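Local coordinates for histone-lysine N-methyltransferase family member SUVH9 (Arabidopsis thaliana, PDB 4NJ5), which takes part in silencing transposable elements, lacks methyltransferase activity of its own, and may bind methylated DNA and recruit RNA polymerase V to chromatin, at residues F287-F292 and D477-F483; A47-G52 and F85-E89. All coordinates share one frame; numbering follows the deposited sequence.

Interaction 1 of 2, residues F287-F292 and D477-F483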
loop_
_atom_site.group_PDB
_atom_site.type_symbol
_atom_site.label_atom_id
_atom_site.label_comp_id
_atom_site.label_asym_id
_atom_site.label_seq_id
_atom_site.Cartn_x
_atom_site.Cartn_y
_atom_site.Cartn_z
ATOM N N PHE A 287 15.710 13.865 -21.745
ATOM C CA PHE A 287 15.020 14.627 -22.772
ATOM C C PHE A 287 16.022 15.054 -23.841
ATOM O O PHE A 287 17.217 15.138 -23.562
ATOM C CB PHE A 287 14.295 15.822 -22.141
ATOM C CG PHE A 287 13.145 15.422 -21.255
ATOM C CD1 PHE A 287 11.971 14.933 -21.806
ATOM C CD2 PHE A 287 13.240 15.521 -19.873
ATOM C CE1 PHE A 287 10.911 14.553 -20.999
ATOM C CE2 PHE A 287 12.177 15.143 -19.055
ATOM C CZ PHE A 287 11.014 14.660 -19.620
ATOM N N PRO A 288 15.547 15.289 -25.075
ATOM C CA PRO A 288 16.444 15.631 -26.185
ATOM C C PRO A 288 17.297 16.856 -25.891
ATOM O O PRO A 288 16.773 17.859 -25.409
ATOM C CB PRO A 288 15.483 15.914 -27.349
ATOM C CG PRO A 288 14.136 16.073 -26.731
ATOM C CD PRO A 288 14.147 15.199 -25.520
ATOM N N PRO A 289 18.606 16.762 -26.170
ATOM C CA PRO A 289 19.559 17.849 -25.939
ATOM C C PRO A 289 19.095 19.129 -26.613
ATOM O O PRO A 289 18.774 19.118 -27.804
ATOM C CB PRO A 289 20.840 17.337 -26.606
ATOM C CG PRO A 289 20.719 15.861 -26.561
ATOM C CD PRO A 289 19.257 15.575 -26.750
ATOM N N GLY A 290 19.044 20.215 -25.850
ATOM C CA GLY A 290 18.596 21.484 -26.381
ATOM C C GLY A 290 17.105 21.705 -26.229
ATOM O O GLY A 290 16.488 22.376 -27.055
ATOM N N LEU A 291 16.520 21.140 -25.179
ATOM C CA LEU A 291 15.189 21.476 -24.760
ATOM C C LEU A 291 15.274 22.347 -23.558
ATOM O O LEU A 291 14.525 23.286 -23.385
ATOM C CB LEU A 291 14.406 20.241 -24.341
ATOM C CG LEU A 291 13.105 20.584 -23.587
ATOM C CD1 LEU A 291 11.936 20.212 -24.439
ATOM C CD2 LEU A 291 12.956 19.964 -22.220
ATOM N N PHE A 292 16.195 21.985 -22.691
ATOM C CA PHE A 292 16.270 22.633 -21.420
ATOM C C PHE A 292 16.717 24.086 -21.478
ATOM O O PHE A 292 17.480 24.501 -22.325
ATOM C CB PHE A 292 17.192 21.851 -20.486
ATOM C CG PHE A 292 16.593 20.551 -19.954
ATOM C CD1 PHE A 292 15.337 20.132 -20.332
ATOM C CD2 PHE A 292 17.306 19.757 -19.089
ATOM C CE1 PHE A 292 14.830 18.937 -19.874
ATOM C CE2 PHE A 292 16.796 18.576 -18.601
ATOM C CZ PHE A 292 15.561 18.164 -18.997
ATOM N N ASP A 477 11.738 19.847 -12.919
ATOM C CA ASP A 477 12.951 20.422 -13.427
ATOM C C ASP A 477 12.882 21.330 -14.667
ATOM O O ASP A 477 13.717 22.132 -14.847
ATOM C CB ASP A 477 14.035 19.373 -13.524
ATOM C CG ASP A 477 13.710 18.328 -14.486
ATOM O OD1 ASP A 477 12.542 18.027 -14.659
ATOM O OD2 ASP A 477 14.640 17.810 -15.046
ATOM N N HIS A 478 11.890 21.148 -15.502
ATOM C CA HIS A 478 11.693 21.936 -16.668
ATOM C C HIS A 478 10.265 22.308 -16.781
ATOM O O HIS A 478 9.466 21.775 -16.062
ATOM C CB HIS A 478 12.178 21.209 -17.891
ATOM C CG HIS A 478 11.238 20.195 -18.437
ATOM N ND1 HIS A 478 10.100 20.506 -18.988
ATOM C CD2 HIS A 478 11.357 18.859 -18.558
ATOM C CE1 HIS A 478 9.505 19.431 -19.406
ATOM N NE2 HIS A 478 10.273 18.421 -19.153
ATOM N N ASN A 479 9.924 23.236 -17.655
ATOM C CA ASN A 479 8.534 23.661 -17.814
ATOM C C ASN A 479 7.904 23.508 -19.199
ATOM O O ASN A 479 7.074 24.322 -19.600
ATOM C CB ASN A 479 8.347 25.090 -17.302
ATOM C CG ASN A 479 7.522 25.139 -16.038
ATOM O OD1 ASN A 479 6.723 24.241 -15.772
ATOM N ND2 ASN A 479 7.712 26.184 -15.247
ATOM N N SER A 480 8.274 22.454 -19.914
ATOM C CA SER A 480 7.674 22.178 -21.211
ATOM C C SER A 480 6.488 21.234 -21.072
ATOM O O SER A 480 6.658 20.075 -20.697
ATOM C CB SER A 480 8.704 21.568 -22.160
ATOM O OG SER A 480 8.097 21.181 -23.381
ATOM N N LEU A 481 5.292 21.730 -21.381
ATOM C CA LEU A 481 4.077 20.913 -21.338
ATOM C C LEU A 481 4.161 19.685 -22.242
ATOM O O LEU A 481 3.519 18.670 -21.983
ATOM C CB LEU A 481 2.846 21.741 -21.720
ATOM C CG LEU A 481 2.221 22.679 -20.683
ATOM C CD1 LEU A 481 2.807 22.469 -19.293
ATOM C CD2 LEU A 481 2.350 24.131 -21.113
ATOM N N MET A 482 4.956 19.784 -23.303
ATOM C CA MET A 482 5.090 18.696 -24.264
ATOM C C MET A 482 5.882 17.522 -23.696
ATOM O O MET A 482 5.717 16.383 -24.138
ATOM C CB MET A 482 5.762 19.197 -25.544
ATOM C CG MET A 482 5.123 20.440 -26.158
ATOM S SD MET A 482 3.579 20.126 -27.040
ATOM C CE MET A 482 2.358 20.396 -25.753
ATOM N N PHE A 483 6.737 17.794 -22.716
ATOM C CA PHE A 483 7.628 16.761 -22.196
ATOM C C PHE A 483 7.621 16.588 -20.674
ATOM O O PHE A 483 8.672 16.667 -20.041
ATOM C CB PHE A 483 9.058 17.016 -22.673
ATOM C CG PHE A 483 9.298 16.631 -24.102
ATOM C CD1 PHE A 483 9.453 15.302 -24.455
ATOM C CD2 PHE A 483 9.378 17.597 -25.094
ATOM C CE1 PHE A 483 9.678 14.941 -25.769
ATOM C CE2 PHE A 483 9.602 17.241 -26.411
ATOM C CZ PHE A 483 9.753 15.912 -26.749
#
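F483 and F287 run past one another head to tail, with CE1 of F287 3.5 Å from CB of F483. Their rings meet obliquely, planes at 73°, and further out CG of P288 approaches CZ of F483. On the same side of the F287 ring, H478 turns the edge of its imidazole to the phenyl face in a T-shaped pair; NE2 of H478 lies over the rim, 3.8 Å from CE2 of F287. L291, its CG anti to the backbone N (chi1 167°), serves both partners with its two branches: CD1 reaches CD2 of F483 at 3.7 Å, while CD2 sits over the centre of the H478 ring in a CH-pi contact, 4.2 Å from the centroid. F287, F292, H478 and F483 form an aromatic cluster, in which CE1 of F292 comes near CD2 of H478 although F292 is poorly ordered. It joins a loop in the pre-SET region to the connection between strands 469-475 and 485-490 of the SET domain, where a type I turn runs from S480 to F483. The rotation of the imidazole is held within 477-483: N of S480 donates to ND1 of H478 at 2.8 Å, nearly straight at 171° and in the ring plane. D477 forms a salt bridge with R485. The ring of F447 meets that of F483.

Interaction 2 of 2, residues A47-G52 and F85-E89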
loop_
_atom_site.group_PDB
_atom_site.type_symbol
_atom_site.label_atom_id
_atom_site.label_comp_id
_atom_site.label_asym_id
_atom_site.label_seq_id
_atom_site.Cartn_x
_atom_site.Cartn_y
_atom_site.Cartn_z
ATOM N N ALA A 47 -2.557 10.581 13.399
ATOM C CA ALA A 47 -2.852 9.463 12.502
ATOM C C ALA A 47 -3.892 8.489 13.064
ATOM O O ALA A 47 -4.869 8.164 12.387
ATOM C CB ALA A 47 -1.566 8.726 12.127
ATOM N N ASP A 48 -3.692 8.034 14.296
ATOM C CA ASP A 48 -4.599 7.062 14.901
ATOM C C ASP A 48 -6.005 7.621 15.134
ATOM O O ASP A 48 -7.004 6.964 14.824
ATOM C CB ASP A 48 -3.998 6.516 16.201
ATOM C CG ASP A 48 -2.837 5.563 15.960
ATOM O OD1 ASP A 48 -2.222 5.632 14.880
ATOM O OD2 ASP A 48 -2.547 4.741 16.856
ATOM N N GLY A 49 -6.069 8.836 15.667
ATOM C CA GLY A 49 -7.336 9.499 15.899
ATOM C C GLY A 49 -8.096 9.737 14.606
ATOM O O GLY A 49 -9.313 9.541 14.545
ATOM N N LYS A 50 -7.379 10.156 13.566
ATOM C CA LYS A 50 -8.001 10.401 12.267
ATOM C C LYS A 50 -8.455 9.097 11.614
ATOM O O LYS A 50 -9.469 9.058 10.915
ATOM C CB LYS A 50 -7.055 11.177 11.348
ATOM C CG LYS A 50 -7.420 12.647 11.195
ATOM C CD LYS A 50 -7.779 13.284 12.526
ATOM C CE LYS A 50 -8.340 14.683 12.324
ATOM N NZ LYS A 50 -9.104 15.168 13.508
ATOM N N ALA A 51 -7.703 8.029 11.857
ATOM C CA ALA A 51 -8.088 6.705 11.401
ATOM C C ALA A 51 -9.399 6.275 12.057
ATOM O O ALA A 51 -10.316 5.788 11.385
ATOM C CB ALA A 51 -6.988 5.711 11.711
ATOM N N GLY A 52 -9.483 6.466 13.371
ATOM C CA GLY A 52 -10.679 6.128 14.120
ATOM C C GLY A 52 -11.879 6.938 13.669
ATOM O O GLY A 52 -12.997 6.420 13.569
ATOM N N PHE A 85 -3.041 -0.749 8.436
ATOM C CA PHE A 85 -2.180 0.104 9.255
ATOM C C PHE A 85 -2.814 0.555 10.567
ATOM O O PHE A 85 -2.136 1.106 11.430
ATOM C CB PHE A 85 -1.729 1.320 8.452
ATOM C CG PHE A 85 -1.003 0.967 7.191
ATOM C CD1 PHE A 85 0.246 0.371 7.244
ATOM C CD2 PHE A 85 -1.568 1.230 5.952
ATOM C CE1 PHE A 85 0.923 0.044 6.083
ATOM C CE2 PHE A 85 -0.896 0.909 4.786
ATOM C CZ PHE A 85 0.352 0.313 4.851
ATOM N N PHE A 86 -4.113 0.324 10.711
ATOM C CA PHE A 86 -4.827 0.751 11.903
ATOM C C PHE A 86 -5.812 -0.315 12.358
ATOM O O PHE A 86 -6.350 -1.066 11.540
ATOM C CB PHE A 86 -5.579 2.060 11.639
ATOM C CG PHE A 86 -4.705 3.184 11.154
ATOM C CD1 PHE A 86 -4.611 3.471 9.801
ATOM C CD2 PHE A 86 -3.985 3.962 12.050
ATOM C CE1 PHE A 86 -3.815 4.508 9.347
ATOM C CE2 PHE A 86 -3.184 5.006 11.603
ATOM C CZ PHE A 86 -3.100 5.278 10.248
ATOM N N ARG A 87 -6.051 -0.376 13.663
ATOM C CA ARG A 87 -7.030 -1.302 14.214
ATOM C C ARG A 87 -8.428 -1.048 13.665
ATOM O O ARG A 87 -9.134 -1.975 13.303
ATOM C CB ARG A 87 -7.046 -1.218 15.739
ATOM C CG ARG A 87 -5.785 -1.691 16.415
ATOM C CD ARG A 87 -5.629 -3.186 16.292
ATOM N NE ARG A 87 -5.557 -3.849 17.590
ATOM C CZ ARG A 87 -6.575 -4.483 18.158
ATOM N NH1 ARG A 87 -6.430 -5.059 19.342
ATOM N NH2 ARG A 87 -7.737 -4.542 17.533
ATOM N N PHE A 88 -8.822 0.217 13.603
ATOM C CA PHE A 88 -10.168 0.580 13.167
ATOM C C PHE A 88 -10.395 0.146 11.724
ATOM O O PHE A 88 -11.501 -0.255 11.335
ATOM C CB PHE A 88 -10.369 2.083 13.297
ATOM C CG PHE A 88 -11.655 2.470 13.964
ATOM C CD1 PHE A 88 -12.842 2.479 13.253
ATOM C CD2 PHE A 88 -11.672 2.841 15.299
ATOM C CE1 PHE A 88 -14.028 2.850 13.865
ATOM C CE2 PHE A 88 -12.851 3.210 15.909
ATOM C CZ PHE A 88 -14.031 3.217 15.189
ATOM N N GLU A 89 -9.329 0.231 10.936
ATOM C CA GLU A 89 -9.340 -0.236 9.559
ATOM C C GLU A 89 -9.837 -1.682 9.487
ATOM O O GLU A 89 -10.607 -2.036 8.594
ATOM C CB GLU A 89 -7.935 -0.118 8.961
ATOM C CG GLU A 89 -7.874 -0.291 7.465
ATOM C CD GLU A 89 -6.506 0.045 6.894
ATOM O OE1 GLU A 89 -5.589 0.372 7.680
ATOM O OE2 GLU A 89 -6.349 -0.022 5.656
#
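A51 sets its methyl over one face of the F86 ring, CB standing 3.5 Å from CG of F86 in a CH-pi contact displaced toward the rim. The ring reaches the helix because CG of F86 lies beside its backbone N and opposite the carbonyl carbon (chi1 -56°). One turn back along helix 46-60, D48 brings OD1 to the ring's edge, in its plane and 3.5 Å from CE2 of F86, with carboxylate and ring planes 88° apart. A47 adds its carbonyl O and, more distantly, its methyl near the same CE2. F88 makes a second contact: its chi1 of -133°, away from the staggered positions, brings the ring against G52, whose CA lies 3.6 Å from CD2 of F88 and whose O sits above the ring centre. Segment 85-89, leading into helix 87-92 of the SRA domain, packs on helix 46-60, with R27 of helix 8-35 also touching F86. Replacing F86 with alanine would probably leave the A51 methyl without its aromatic cover and open a gap beside A47. D48 OD2 bridges to R189. No hydrogen bond crosses between the segments, so apolar and CH-pi packing does the work, and D48 OD1 probably gains a little from the ring's slightly positive C-H edge.

Interactions 1 and 2 lie far apart in the chain, their centres 42 Å from each other and their nearest atoms about 29 Å, so neither touches the other. They also follow in series along the sequence: 47-52 with 85-89 closes before 287-292 meets 477-483. Interaction 2 joins helix 46-60 to a segment of the SRA domain, about 15 Å from the centre of the chain and away from the annotated sites. Interaction 1 is peripheral, about 32 Å from that centre, and joins pre-SET to SET. It is the one nearer the triangular zinc cluster: the D477 side chain is about 11 Å from that of C340 and about 13 Å from a zinc ion.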